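Side-chain contacts in mandelate racemase/muconate lactonizing enzyme family protein (PDB 3U4F), which binds magnesium and probably works as a hydro-lyase or racemase of the enolase superfamily: residues L85-V88 with T89-H93; L311-V314 with T315-M319; T146-D149 with E150-M154; Q214-E217 with L218-L222; T290-V293 with A294-A297. All coordinates share one frame; numbering follows the deposited sequence.

All five contacts are local, between neighbouring turns of one helix in an enolase-superfamily subunit. Contact 1 lies in the N-terminal domain and touches contact 5 through a salt bridge, Asp86 OD1 to Arg292 NH1 at 2.9 Å, although their centres are about 19 Å apart. Contacts 2 and 5 sit on successive helices, 313-322 and 287-299, with nearest atoms about 8 Å apart. Contacts 3 and 4 belong to two beta-alpha-beta units of the barrel, centres about 21 Å apart. The side chain of Thr315 in contact 2 is about 10 Å from bound guanidine, and that of Arg153 in contact 3 about 11 Å; contact 4 lies near the second magnesium, about 9 Å from the Ile216 side chain.

Contact 1. Residues L85-V88 with T89-H93; sequences LDLV and TEREH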
loop_
_atom_site.group_PDB
_atom_site.type_symbol
_atom_site.label_atom_id
_atom_site.label_comp_id
_atom_site.label_asym_id
_atom_site.label_seq_id
_atom_site.Cartn_x
_atom_site.Cartn_y
_atom_site.Cartn_z
ATOM N N LEU A 85 -3.322 -12.622 11.584
ATOM C CA LEU A 85 -2.788 -11.721 10.571
ATOM C C LEU A 85 -3.866 -11.189 9.616
ATOM O O LEU A 85 -3.862 -9.999 9.260
ATOM C CB LEU A 85 -1.654 -12.403 9.786
ATOM C CG LEU A 85 -0.413 -12.731 10.618
ATOM C CD1 LEU A 85 0.485 -13.742 9.877
ATOM C CD2 LEU A 85 0.374 -11.439 10.998
ATOM N N ASP A 86 -4.762 -12.068 9.161
ATOM C CA ASP A 86 -5.857 -11.648 8.293
ATOM C C ASP A 86 -6.688 -10.590 9.002
ATOM O O ASP A 86 -7.097 -9.611 8.410
ATOM C CB ASP A 86 -6.754 -12.832 7.934
ATOM C CG ASP A 86 -6.205 -13.653 6.781
ATOM O OD1 ASP A 86 -5.262 -13.201 6.098
ATOM O OD2 ASP A 86 -6.726 -14.758 6.549
ATOM N N LEU A 87 -6.930 -10.807 10.281
ATOM C CA LEU A 87 -7.696 -9.855 11.076
ATOM C C LEU A 87 -7.059 -8.491 11.146
ATOM O O LEU A 87 -7.742 -7.488 11.011
ATOM C CB LEU A 87 -7.891 -10.408 12.476
ATOM C CG LEU A 87 -8.990 -11.469 12.549
ATOM C CD1 LEU A 87 -9.154 -11.886 14.009
ATOM C CD2 LEU A 87 -10.334 -10.964 11.996
ATOM N N VAL A 88 -5.744 -8.447 11.352
ATOM C CA VAL A 88 -5.003 -7.179 11.280
ATOM C C VAL A 88 -5.293 -6.468 9.959
ATOM O O VAL A 88 -5.630 -5.285 9.963
ATOM C CB VAL A 88 -3.462 -7.389 11.441
ATOM C CG1 VAL A 88 -2.719 -6.076 11.232
ATOM C CG2 VAL A 88 -3.119 -7.983 12.844
ATOM N N THR A 89 -5.144 -7.163 8.824
ATOM C CA THR A 89 -5.395 -6.528 7.522
ATOM C C THR A 89 -6.841 -6.072 7.356
ATOM O O THR A 89 -7.105 -5.105 6.643
ATOM C CB THR A 89 -5.022 -7.417 6.284
ATOM O OG1 THR A 89 -5.882 -8.564 6.235
ATOM C CG2 THR A 89 -3.585 -7.895 6.373
ATOM N N GLU A 90 -7.765 -6.754 8.021
ATOM C CA GLU A 90 -9.181 -6.389 7.946
ATOM C C GLU A 90 -9.541 -5.210 8.852
ATOM O O GLU A 90 -10.330 -4.344 8.457
ATOM C CB GLU A 90 -10.036 -7.615 8.257
ATOM C CG GLU A 90 -9.975 -8.648 7.115
ATOM C CD GLU A 90 -10.636 -9.972 7.433
ATOM O OE1 GLU A 90 -11.424 -10.070 8.419
ATOM O OE2 GLU A 90 -10.347 -10.923 6.678
ATOM N N ARG A 91 -8.979 -5.177 10.063
ATOM C CA ARG A 91 -9.198 -4.053 10.971
ATOM C C ARG A 91 -8.510 -2.815 10.420
ATOM O O ARG A 91 -8.914 -1.672 10.697
ATOM C CB ARG A 91 -8.616 -4.344 12.361
ATOM C CG ARG A 91 -9.316 -5.460 13.138
ATOM C CD ARG A 91 -10.774 -5.116 13.557
ATOM N NE ARG A 91 -11.611 -6.285 13.286
ATOM C CZ ARG A 91 -12.393 -6.433 12.215
ATOM N NH1 ARG A 91 -12.541 -5.455 11.313
ATOM N NH2 ARG A 91 -13.067 -7.561 12.059
ATOM N N GLU A 92 -7.443 -3.037 9.666
ATOM C CA GLU A 92 -6.706 -1.929 9.084
ATOM C C GLU A 92 -6.947 -1.875 7.570
ATOM O O GLU A 92 -6.038 -1.542 6.811
ATOM C CB GLU A 92 -5.217 -2.085 9.401
ATOM C CG GLU A 92 -4.827 -1.875 10.894
ATOM C CD GLU A 92 -5.207 -0.503 11.481
ATOM O OE1 GLU A 92 -5.181 0.502 10.755
ATOM O OE2 GLU A 92 -5.504 -0.425 12.702
ATOM N N HIS A 93 -8.184 -2.163 7.149
ATOM C CA HIS A 93 -8.515 -2.244 5.714
ATOM C C HIS A 93 -8.376 -0.917 4.984
ATOM O O HIS A 93 -8.325 -0.906 3.745
ATOM C CB HIS A 93 -9.907 -2.884 5.458
ATOM C CG HIS A 93 -11.067 -1.959 5.657
ATOM N ND1 HIS A 93 -11.371 -1.389 6.878
ATOM C CD2 HIS A 93 -12.023 -1.527 4.794
ATOM C CE1 HIS A 93 -12.454 -0.635 6.755
ATOM N NE2 HIS A 93 -12.884 -0.723 5.508
#
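Asp86 O takes two donors from the next turn: Thr89 OG1 at 2.7 Å and Glu90 N at 3.0 Å. The residues belong to the last turns of helix 81-91, in the N-terminal domain that caps the barrel in the enolase superfamily. The amide of Glu90 lies in the carbonyl plane, while the Thr89 hydroxyl comes in more from the flank, with a C=O...O angle of 124°. Thr89 can do this because its OG1 stands between its own N and carbonyl carbon (chi1 66°), which turns the hydroxyl back over the preceding turn; CG2 then rests against Leu85 O. The carboxylate of Glu90 is carried along the helix on a chain extended beyond CG, and its CG packs on Asp86 O at 3.3 Å. That carboxylate leaves the helix to form a salt bridge with Arg176 of the second subunit, whereas Asp86 pairs with Arg292 of the same chain, so two acidic groups one turn apart serve different partners. Around this turn, Val88 packs on Trp72 and Met73 of helix 58-73, and Leu85 and Thr89 rest on Met104 of helix 98-119. Glu92 is the first residue to leave helical angles, yet its amide still reaches Val88 O at 2.9 Å. On the face turned to the second subunit, the Leu87 side chain crosses that of Glu90 obliquely, CD2 coming to 3.8 Å from Glu90 OE1.

Contact 2. Residues L311-V314 with T315-M319; sequences LSLV and TLFTM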
loop_
_atom_site.group_PDB
_atom_site.type_symbol
_atom_site.label_atom_id
_atom_site.label_comp_id
_atom_site.label_asym_id
_atom_site.label_seq_id
_atom_site.Cartn_x
_atom_site.Cartn_y
_atom_site.Cartn_z
ATOM N N LEU A 311 21.915 -8.132 3.843
ATOM C CA LEU A 311 22.271 -9.104 4.876
ATOM C C LEU A 311 21.817 -8.696 6.269
ATOM O O LEU A 311 22.502 -8.980 7.284
ATOM C CB LEU A 311 23.775 -9.417 4.843
ATOM C CG LEU A 311 24.244 -10.025 3.515
ATOM C CD1 LEU A 311 25.802 -10.212 3.436
ATOM C CD2 LEU A 311 23.422 -11.293 3.173
ATOM N N SER A 312 20.667 -8.017 6.328
ATOM C CA SER A 312 19.857 -8.035 7.547
ATOM C C SER A 312 19.335 -9.473 7.690
ATOM O O SER A 312 19.800 -10.368 6.978
ATOM C CB SER A 312 18.667 -7.060 7.470
ATOM O OG SER A 312 17.682 -7.511 6.555
ATOM N N LEU A 313 18.366 -9.712 8.567
ATOM C CA LEU A 313 17.852 -11.103 8.742
ATOM C C LEU A 313 17.005 -11.644 7.577
ATOM O O LEU A 313 16.711 -12.840 7.525
ATOM C CB LEU A 313 17.089 -11.269 10.069
ATOM C CG LEU A 313 17.951 -11.130 11.335
ATOM C CD1 LEU A 313 17.060 -11.242 12.530
ATOM C CD2 LEU A 313 18.988 -12.250 11.337
ATOM N N VAL A 314 16.625 -10.777 6.640
ATOM C CA VAL A 314 15.812 -11.220 5.518
ATOM C C VAL A 314 16.466 -12.386 4.774
ATOM O O VAL A 314 15.783 -13.326 4.391
ATOM C CB VAL A 314 15.437 -10.038 4.561
ATOM C CG1 VAL A 314 16.684 -9.531 3.808
ATOM C CG2 VAL A 314 14.320 -10.453 3.608
ATOM N N THR A 315 17.785 -12.354 4.650
ATOM C CA THR A 315 18.493 -13.457 3.980
ATOM C C THR A 315 18.372 -14.773 4.766
ATOM O O THR A 315 18.025 -15.838 4.183
ATOM C CB THR A 315 19.912 -13.045 3.606
ATOM O OG1 THR A 315 19.823 -11.929 2.713
ATOM C CG2 THR A 315 20.647 -14.163 2.891
ATOM N N LEU A 316 18.612 -14.703 6.070
ATOM C CA LEU A 316 18.468 -15.871 6.941
ATOM C C LEU A 316 17.056 -16.440 6.948
ATOM O O LEU A 316 16.865 -17.667 6.875
ATOM C CB LEU A 316 18.907 -15.540 8.382
ATOM C CG LEU A 316 18.830 -16.695 9.401
ATOM C CD1 LEU A 316 19.654 -17.938 8.904
ATOM C CD2 LEU A 316 19.350 -16.209 10.746
ATOM N N PHE A 317 16.056 -15.559 7.017
ATOM C CA PHE A 317 14.669 -16.007 7.004
ATOM C C PHE A 317 14.380 -16.784 5.724
ATOM O O PHE A 317 13.674 -17.804 5.749
ATOM C CB PHE A 317 13.687 -14.832 7.087
ATOM C CG PHE A 317 13.763 -14.007 8.370
ATOM C CD1 PHE A 317 14.280 -14.518 9.552
ATOM C CD2 PHE A 317 13.290 -12.694 8.373
ATOM C CE1 PHE A 317 14.347 -13.714 10.750
ATOM C CE2 PHE A 317 13.323 -11.895 9.557
ATOM C CZ PHE A 317 13.825 -12.411 10.741
ATOM N N THR A 318 14.922 -16.291 4.614
ATOM C CA THR A 318 14.735 -16.936 3.311
ATOM C C THR A 318 15.452 -18.306 3.263
ATOM O O THR A 318 14.910 -19.283 2.718
ATOM C CB THR A 318 15.282 -16.037 2.204
ATOM O OG1 THR A 318 14.632 -14.743 2.272
ATOM C CG2 THR A 318 15.025 -16.665 0.846
HETATM N N MSE A 319 16.646 -18.374 3.856
HETATM C CA MSE A 319 17.361 -19.659 3.983
HETATM C C MSE A 319 16.512 -20.689 4.694
HETATM O O MSE A 319 16.353 -21.802 4.201
HETATM C CB MSE A 319 18.689 -19.451 4.714
HETATM C CG MSE A 319 19.724 -18.727 3.892
HETATM SE SE MSE A 319 21.150 -17.959 4.983
HETATM C CE MSE A 319 21.768 -19.564 6.002
#
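Residues 311-314 lead from a loop into helix 313-322 and 315-319 carry it on, Leu313 and Leu316 standing with their CA atoms 5.1 Å apart. Ser312 is the N-cap: its OG accepts a long, weak bond from Val314 N and is also bonded to Asn310. One turn on, Phe317 N donates to Leu313 O in a nearly straight bond of 2.8 Å. Val314 O accepts twice from a single residue, from Thr318 N and from Thr318 OG1 at 2.8 Å, the two donors arriving from opposite faces of the carbonyl plane. The hydroxyl gets there because OG1 is anti to the carbonyl carbon (chi1 -57°), folded back along the helix. Phe317 lays one ring face over the preceding turn. Leu313 CB sits above that face in a CH-pi contact, 3.9 Å from the centroid, and Leu313 O lies over the same ring nearer its rim. Leu313 and Leu316 run side by side, pointing the same way, with their CD2 methyls 4.0 Å apart. Leu311 CD2 touches Thr315 OG1 at 3.7 Å; that hydroxyl is hydrogen-bonded to Asn310 O. Outside, Phe317 packs on Ile281 and Leu282, and Thr315 and Thr318 on Leu332. The result is a serine-capped helix start buried within the barrel domain of the enolase superfamily, packed on strand 332-335.

Contact 3. Residues T146-D149 with E150-M154; sequences TPHD and EAERM
Glu152 CG lies over one face of the His148 ring, a CH-pi contact 4.0 Å from the centroid and 27° off the ring normal. The nearest ring atom is NE2, 3.6 Å from that CG. His148 lays its ring alongside the next turn by placing CG anti to the backbone N (chi1 169°), and Glu152 meets it with a chain bent at chi2, so its carboxylate stays above the same face, a little higher than CG and offset from the ring centre; the ring and carboxylate planes are 29° apart. The carboxylate itself is held by Arg156 and Lys155. At the ring's edge, in its plane, stands Asp149 OD1. Beneath these side chains the backbone supplies regular i to i+4 bonds, including Ala151 N to Pro147 O at 2.9 Å. Thr146 is the N-cap, its OG1 accepting from Asp149 N at 3.1 Å, and the following proline suits the first turn of a helix.

On another side of the helix Arg153 grips Glu150 side-on, NE and NH2 both reaching OE2; the NE bond, 2.8 Å, is the shorter. OE2 lies in the guanidinium plane. Ser140 bonds the other carboxylate oxygen, OE1, and Glu337 pairs with Arg153 NH1, so the ion pair is fixed from both ends. Helix 147-161 is the crossover of the beta-alpha-beta unit between strands 132-139 and 165-169, with Pro147 packed on Glu187 and Ile188 of helix 184-196, and Glu150 resting on Val168 of strand 165-169.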
loop_
_atom_site.group_PDB
_atom_site.type_symbol
_atom_site.label_atom_id
_atom_site.label_comp_id
_atom_site.label_asym_id
_atom_site.label_seq_id
_atom_site.Cartn_x
_atom_site.Cartn_y
_atom_site.Cartn_z
ATOM N N THR A 146 30.615 -0.833 -14.442
ATOM C CA THR A 146 30.795 -1.210 -15.846
ATOM C C THR A 146 30.648 -2.716 -15.971
ATOM O O THR A 146 30.935 -3.434 -15.011
ATOM C CB THR A 146 32.195 -0.784 -16.412
ATOM O OG1 THR A 146 33.243 -1.512 -15.743
ATOM C CG2 THR A 146 32.431 0.725 -16.243
ATOM N N PRO A 147 30.201 -3.215 -17.146
ATOM C CA PRO A 147 30.215 -4.658 -17.302
ATOM C C PRO A 147 31.584 -5.289 -17.036
ATOM O O PRO A 147 31.632 -6.374 -16.437
ATOM C CB PRO A 147 29.769 -4.855 -18.757
ATOM C CG PRO A 147 28.778 -3.733 -18.960
ATOM C CD PRO A 147 29.528 -2.563 -18.293
ATOM N N HIS A 148 32.678 -4.626 -17.437
ATOM C CA HIS A 148 34.023 -5.182 -17.191
ATOM C C HIS A 148 34.259 -5.417 -15.712
ATOM O O HIS A 148 34.670 -6.499 -15.323
ATOM C CB HIS A 148 35.136 -4.275 -17.753
ATOM C CG HIS A 148 36.516 -4.655 -17.296
ATOM N ND1 HIS A 148 37.358 -5.455 -18.046
ATOM C CD2 HIS A 148 37.207 -4.334 -16.173
ATOM C CE1 HIS A 148 38.506 -5.602 -17.409
ATOM N NE2 HIS A 148 38.435 -4.947 -16.264
ATOM N N ASP A 149 33.997 -4.383 -14.912
ATOM C CA ASP A 149 34.232 -4.393 -13.477
ATOM C C ASP A 149 33.310 -5.359 -12.767
ATOM O O ASP A 149 33.701 -5.946 -11.773
ATOM C CB ASP A 149 34.070 -2.994 -12.883
ATOM C CG ASP A 149 35.265 -2.071 -13.195
ATOM O OD1 ASP A 149 36.298 -2.576 -13.699
ATOM O OD2 ASP A 149 35.151 -0.845 -12.943
ATOM N N GLU A 150 32.083 -5.486 -13.282
ATOM C CA GLU A 150 31.114 -6.467 -12.789
ATOM C C GLU A 150 31.628 -7.899 -12.985
ATOM O O GLU A 150 31.639 -8.694 -12.039
ATOM C CB GLU A 150 29.752 -6.252 -13.477
ATOM C CG GLU A 150 28.641 -7.121 -12.939
ATOM C CD GLU A 150 28.071 -6.594 -11.617
ATOM O OE1 GLU A 150 26.935 -6.073 -11.642
ATOM O OE2 GLU A 150 28.753 -6.697 -10.574
ATOM N N ALA A 151 32.076 -8.226 -14.203
ATOM C CA ALA A 151 32.679 -9.537 -14.459
ATOM C C ALA A 151 33.863 -9.794 -13.527
ATOM O O ALA A 151 34.009 -10.894 -13.001
ATOM C CB ALA A 151 33.135 -9.660 -15.938
ATOM N N GLU A 152 34.722 -8.793 -13.350
ATOM C CA GLU A 152 35.968 -9.023 -12.610
ATOM C C GLU A 152 35.708 -9.333 -11.138
ATOM O O GLU A 152 36.320 -10.245 -10.586
ATOM C CB GLU A 152 36.956 -7.863 -12.765
ATOM C CG GLU A 152 37.643 -7.785 -14.155
ATOM C CD GLU A 152 38.234 -9.131 -14.620
ATOM O OE1 GLU A 152 39.055 -9.719 -13.878
ATOM O OE2 GLU A 152 37.859 -9.613 -15.715
ATOM N N ARG A 153 34.800 -8.582 -10.505
ATOM C CA ARG A 153 34.441 -8.887 -9.115
ATOM C C ARG A 153 33.701 -10.222 -8.952
ATOM O O ARG A 153 33.920 -10.927 -7.954
ATOM C CB ARG A 153 33.694 -7.732 -8.436
ATOM C CG ARG A 153 32.248 -7.478 -8.906
ATOM C CD ARG A 153 31.487 -6.746 -7.772
ATOM N NE ARG A 153 30.150 -6.299 -8.163
ATOM C CZ ARG A 153 29.347 -5.560 -7.395
ATOM N NH1 ARG A 153 29.712 -5.188 -6.164
ATOM N NH2 ARG A 153 28.165 -5.197 -7.861
HETATM N N MSE A 154 32.849 -10.592 -9.913
HETATM C CA MSE A 154 32.197 -11.910 -9.835
HETATM C C MSE A 154 33.228 -13.039 -9.899
HETATM O O MSE A 154 33.101 -14.021 -9.171
HETATM C CB MSE A 154 31.126 -12.114 -10.904
HETATM C CG MSE A 154 29.904 -11.219 -10.774
HETATM SE SE MSE A 154 29.096 -11.194 -8.967
HETATM C CE MSE A 154 27.417 -10.326 -9.465
#

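Contact 4. Residues Q214-E217 with L218-L222; sequences QAIE and LGKLL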
loop_
_atom_site.group_PDB
_atom_site.type_symbol
_atom_site.label_atom_id
_atom_site.label_comp_id
_atom_site.label_asym_id
_atom_site.label_seq_id
_atom_site.Cartn_x
_atom_site.Cartn_y
_atom_site.Cartn_z
ATOM N N GLN A 214 10.348 -4.462 -25.838
ATOM C CA GLN A 214 11.757 -4.244 -25.499
ATOM C C GLN A 214 12.296 -5.404 -24.668
ATOM O O GLN A 214 13.462 -5.782 -24.797
ATOM C CB GLN A 214 11.934 -2.978 -24.696
ATOM C CG GLN A 214 11.649 -1.680 -25.457
ATOM C CD GLN A 214 11.700 -0.497 -24.521
ATOM O OE1 GLN A 214 11.031 -0.466 -23.488
ATOM N NE2 GLN A 214 12.514 0.482 -24.873
ATOM N N ALA A 215 11.459 -5.919 -23.779
ATOM C CA ALA A 215 11.870 -7.008 -22.906
ATOM C C ALA A 215 11.989 -8.293 -23.717
ATOM O O ALA A 215 12.854 -9.127 -23.435
ATOM C CB ALA A 215 10.872 -7.170 -21.785
ATOM N N ILE A 216 11.145 -8.455 -24.733
ATOM C CA ILE A 216 11.218 -9.671 -25.549
ATOM C C ILE A 216 12.510 -9.669 -26.373
ATOM O O ILE A 216 13.175 -10.708 -26.509
ATOM C CB ILE A 216 9.940 -9.855 -26.399
ATOM C CG1 ILE A 216 8.794 -10.240 -25.467
ATOM C CG2 ILE A 216 10.135 -10.915 -27.485
ATOM C CD1 ILE A 216 7.436 -9.959 -26.008
ATOM N N GLU A 217 12.865 -8.503 -26.904
ATOM C CA GLU A 217 14.160 -8.318 -27.610
ATOM C C GLU A 217 15.348 -8.668 -26.697
ATOM O O GLU A 217 16.234 -9.448 -27.072
ATOM C CB GLU A 217 14.281 -6.878 -28.099
ATOM C CG GLU A 217 15.499 -6.603 -28.984
ATOM C CD GLU A 217 15.700 -5.102 -29.275
ATOM O OE1 GLU A 217 16.333 -4.784 -30.310
ATOM O OE2 GLU A 217 15.247 -4.244 -28.469
ATOM N N LEU A 218 15.355 -8.112 -25.487
ATOM C CA LEU A 218 16.383 -8.492 -24.500
ATOM C C LEU A 218 16.327 -9.974 -24.169
ATOM O O LEU A 218 17.385 -10.618 -24.057
ATOM C CB LEU A 218 16.269 -7.680 -23.203
ATOM C CG LEU A 218 17.214 -8.010 -22.021
ATOM C CD1 LEU A 218 18.670 -8.034 -22.455
ATOM C CD2 LEU A 218 17.014 -6.989 -20.874
ATOM N N GLY A 219 15.125 -10.511 -23.974
ATOM C CA GLY A 219 14.960 -11.932 -23.679
ATOM C C GLY A 219 15.595 -12.845 -24.723
ATOM O O GLY A 219 16.142 -13.906 -24.387
ATOM N N LYS A 220 15.525 -12.442 -25.992
ATOM C CA LYS A 220 16.214 -13.194 -27.074
ATOM C C LYS A 220 17.725 -13.169 -26.948
ATOM O O LYS A 220 18.381 -14.189 -27.173
ATOM C CB LYS A 220 15.872 -12.646 -28.470
ATOM C CG LYS A 220 14.413 -12.494 -28.752
ATOM C CD LYS A 220 13.647 -13.742 -28.523
ATOM C CE LYS A 220 12.208 -13.503 -28.899
ATOM N NZ LYS A 220 12.097 -13.048 -30.314
ATOM N N LEU A 221 18.282 -12.005 -26.637
ATOM C CA LEU A 221 19.716 -11.869 -26.408
ATOM C C LEU A 221 20.150 -12.729 -25.199
ATOM O O LEU A 221 21.200 -13.372 -25.221
ATOM C CB LEU A 221 20.077 -10.398 -26.171
ATOM C CG LEU A 221 21.534 -10.000 -25.903
ATOM C CD1 LEU A 221 22.437 -10.298 -27.131
ATOM C CD2 LEU A 221 21.628 -8.509 -25.552
ATOM N N LEU A 222 19.354 -12.711 -24.132
ATOM C CA LEU A 222 19.658 -13.509 -22.927
ATOM C C LEU A 222 19.677 -15.001 -23.285
ATOM O O LEU A 222 20.579 -15.752 -22.878
ATOM C CB LEU A 222 18.574 -13.257 -21.863
ATOM C CG LEU A 222 18.509 -11.854 -21.267
ATOM C CD1 LEU A 222 17.308 -11.745 -20.326
ATOM C CD2 LEU A 222 19.789 -11.522 -20.556
#
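Gln214 O accepts from Leu218 N at 3.1 Å, and the Leu218 CB sits over this carbonyl and that of Ala215. The amide end of the Gln214 side chain leads off instead to Ala211 N, which its OE1 accepts from. Ala215 comes next, its carbonyl taking Gly219 N in a short bond of 2.7 Å. With no side chain at Gly219, this part of the helix surface comes close to Leu249, one of the residues that bind the second magnesium. Ala215 itself turns inward, against Phe230 of strand 229-231 and Val245 of helix 239-248.

This is helix 212-224, the crossover of a beta-alpha-beta unit of the barrel that joins strand 201-205 to strand 229-231. Its inner side is mostly apolar: Leu218 rests on Phe230, and on Thr185 and Val189 of helix 184-196.

Ile216 makes the side-chain contact between the turns. Its CG2 methyl is anti to the backbone N, and Lys220 CE comes to 3.6 Å from it, the two chains lying side by side and pointing the same way. Lys220 gets there by bending at chi2 (-54°), which folds its aliphatic part back over the helix; CG is only 3.1 Å from Ile216 O. The second bend, at chi4 (57°), leaves NZ 4.0 Å from the same methyl. Ile216 O also accepts from Lys220 N. Glu217, on the exposed side, extends its chain outward, while its carbonyl accepts a weak bond of 3.3 Å from Leu221 N.

Contact 5. Residues T290-V293 with A294-A297; sequences TLRV and ARMA
Arg295 starts out with CG anti to the carbonyl carbon (chi1 -75°) and then bends at chi3 (-143°), which folds the guanidinium back over Leu291 one turn earlier. One face of the group settles on the aliphatic base of that leucine: Leu291 CB is 3.4 Å from Arg295 NH2, with Leu291 CD1 4.0 Å from the same nitrogen, off to its side. Leu291 O lies over the same face, 3.6 Å from the plane and offset toward the rim, while also accepting from Arg295 N at 2.8 Å. At the other end of the guanidinium, Arg295 NH1 reaches Arg292 CG at 3.8 Å.

These residues form the middle of helix 287-299, part of the barrel domain of the enolase superfamily. Thr290 and Leu291 pack on Leu321 of helix 313-322, and Val293 on Leu262 and Trp265 of helix 262-270.

Arg292 takes a different course: its chain bends at chi3, and its NH1 goes to the N-terminal domain, to Asp86. The two guanidinium planes are only 14° apart, though their nearest charged atoms, Arg292 NE and Arg295 NH1, remain 5.8 Å from each other. Met296, a selenomethionine here, runs back along the helix so that CG is 3.3 Å from Arg292 O, and its CE methyl comes to 4.3 Å from Val293 CG2. Ala297 N bonds Val293 O, and Ala297 CB rests on that same oxygen.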
loop_
_atom_site.group_PDB
_atom_site.type_symbol
_atom_site.label_atom_id
_atom_site.label_comp_id
_atom_site.label_asym_id
_atom_site.label_seq_id
_atom_site.Cartn_x
_atom_site.Cartn_y
_atom_site.Cartn_z
ATOM N N THR A 290 4.013 -15.639 3.456
ATOM C CA THR A 290 4.866 -16.170 2.369
ATOM C C THR A 290 4.522 -17.662 2.064
ATOM O O THR A 290 4.529 -18.101 0.928
ATOM C CB THR A 290 6.372 -15.960 2.671
ATOM O OG1 THR A 290 6.628 -14.568 2.900
ATOM C CG2 THR A 290 7.268 -16.436 1.511
ATOM N N LEU A 291 4.213 -18.436 3.101
ATOM C CA LEU A 291 3.864 -19.822 2.892
ATOM C C LEU A 291 2.560 -19.950 2.124
ATOM O O LEU A 291 2.386 -20.894 1.335
ATOM C CB LEU A 291 3.774 -20.556 4.225
ATOM C CG LEU A 291 5.126 -20.781 4.885
ATOM C CD1 LEU A 291 4.876 -21.206 6.332
ATOM C CD2 LEU A 291 5.930 -21.826 4.133
ATOM N N ARG A 292 1.633 -19.031 2.377
ATOM C CA ARG A 292 0.409 -18.959 1.573
ATOM C C ARG A 292 0.707 -18.743 0.083
ATOM O O ARG A 292 0.133 -19.428 -0.770
ATOM C CB ARG A 292 -0.568 -17.890 2.110
ATOM C CG ARG A 292 -1.110 -18.227 3.484
ATOM C CD ARG A 292 -2.052 -17.111 3.992
ATOM N NE ARG A 292 -3.206 -16.938 3.090
ATOM C CZ ARG A 292 -4.219 -16.109 3.325
ATOM N NH1 ARG A 292 -4.207 -15.372 4.445
ATOM N NH2 ARG A 292 -5.233 -15.999 2.440
ATOM N N VAL A 293 1.622 -17.831 -0.222
ATOM C CA VAL A 293 2.060 -17.629 -1.598
ATOM C C VAL A 293 2.769 -18.879 -2.158
ATOM O O VAL A 293 2.488 -19.305 -3.286
ATOM C CB VAL A 293 2.923 -16.363 -1.735
ATOM C CG1 VAL A 293 3.590 -16.276 -3.115
ATOM C CG2 VAL A 293 2.058 -15.136 -1.485
ATOM N N ALA A 294 3.662 -19.466 -1.375
ATOM C CA ALA A 294 4.348 -20.691 -1.805
ATOM C C ALA A 294 3.345 -21.784 -2.113
ATOM O O ALA A 294 3.521 -22.534 -3.083
ATOM C CB ALA A 294 5.329 -21.185 -0.727
ATOM N N ARG A 295 2.309 -21.913 -1.275
ATOM C CA ARG A 295 1.276 -22.952 -1.518
ATOM C C ARG A 295 0.456 -22.692 -2.789
ATOM O O ARG A 295 0.161 -23.634 -3.530
ATOM C CB ARG A 295 0.351 -23.141 -0.322
ATOM C CG ARG A 295 1.001 -23.896 0.839
ATOM C CD ARG A 295 0.054 -23.945 2.056
ATOM N NE ARG A 295 0.823 -23.818 3.303
ATOM C CZ ARG A 295 0.671 -22.842 4.204
ATOM N NH1 ARG A 295 -0.253 -21.893 4.050
ATOM N NH2 ARG A 295 1.436 -22.843 5.287
HETATM N N MSE A 296 0.070 -21.428 -3.032
HETATM C CA MSE A 296 -0.581 -21.077 -4.308
HETATM C C MSE A 296 0.313 -21.440 -5.504
HETATM O O MSE A 296 -0.162 -22.030 -6.501
HETATM C CB MSE A 296 -0.878 -19.574 -4.378
HETATM C CG MSE A 296 -1.860 -19.064 -3.340
HETATM SE SE MSE A 296 -2.085 -17.134 -3.706
HETATM C CE MSE A 296 -2.058 -16.429 -1.856
ATOM N N ALA A 297 1.591 -21.080 -5.400
ATOM C CA ALA A 297 2.580 -21.410 -6.437
ATOM C C ALA A 297 2.744 -22.926 -6.618
ATOM O O ALA A 297 2.824 -23.434 -7.757
ATOM C CB ALA A 297 3.940 -20.754 -6.103
#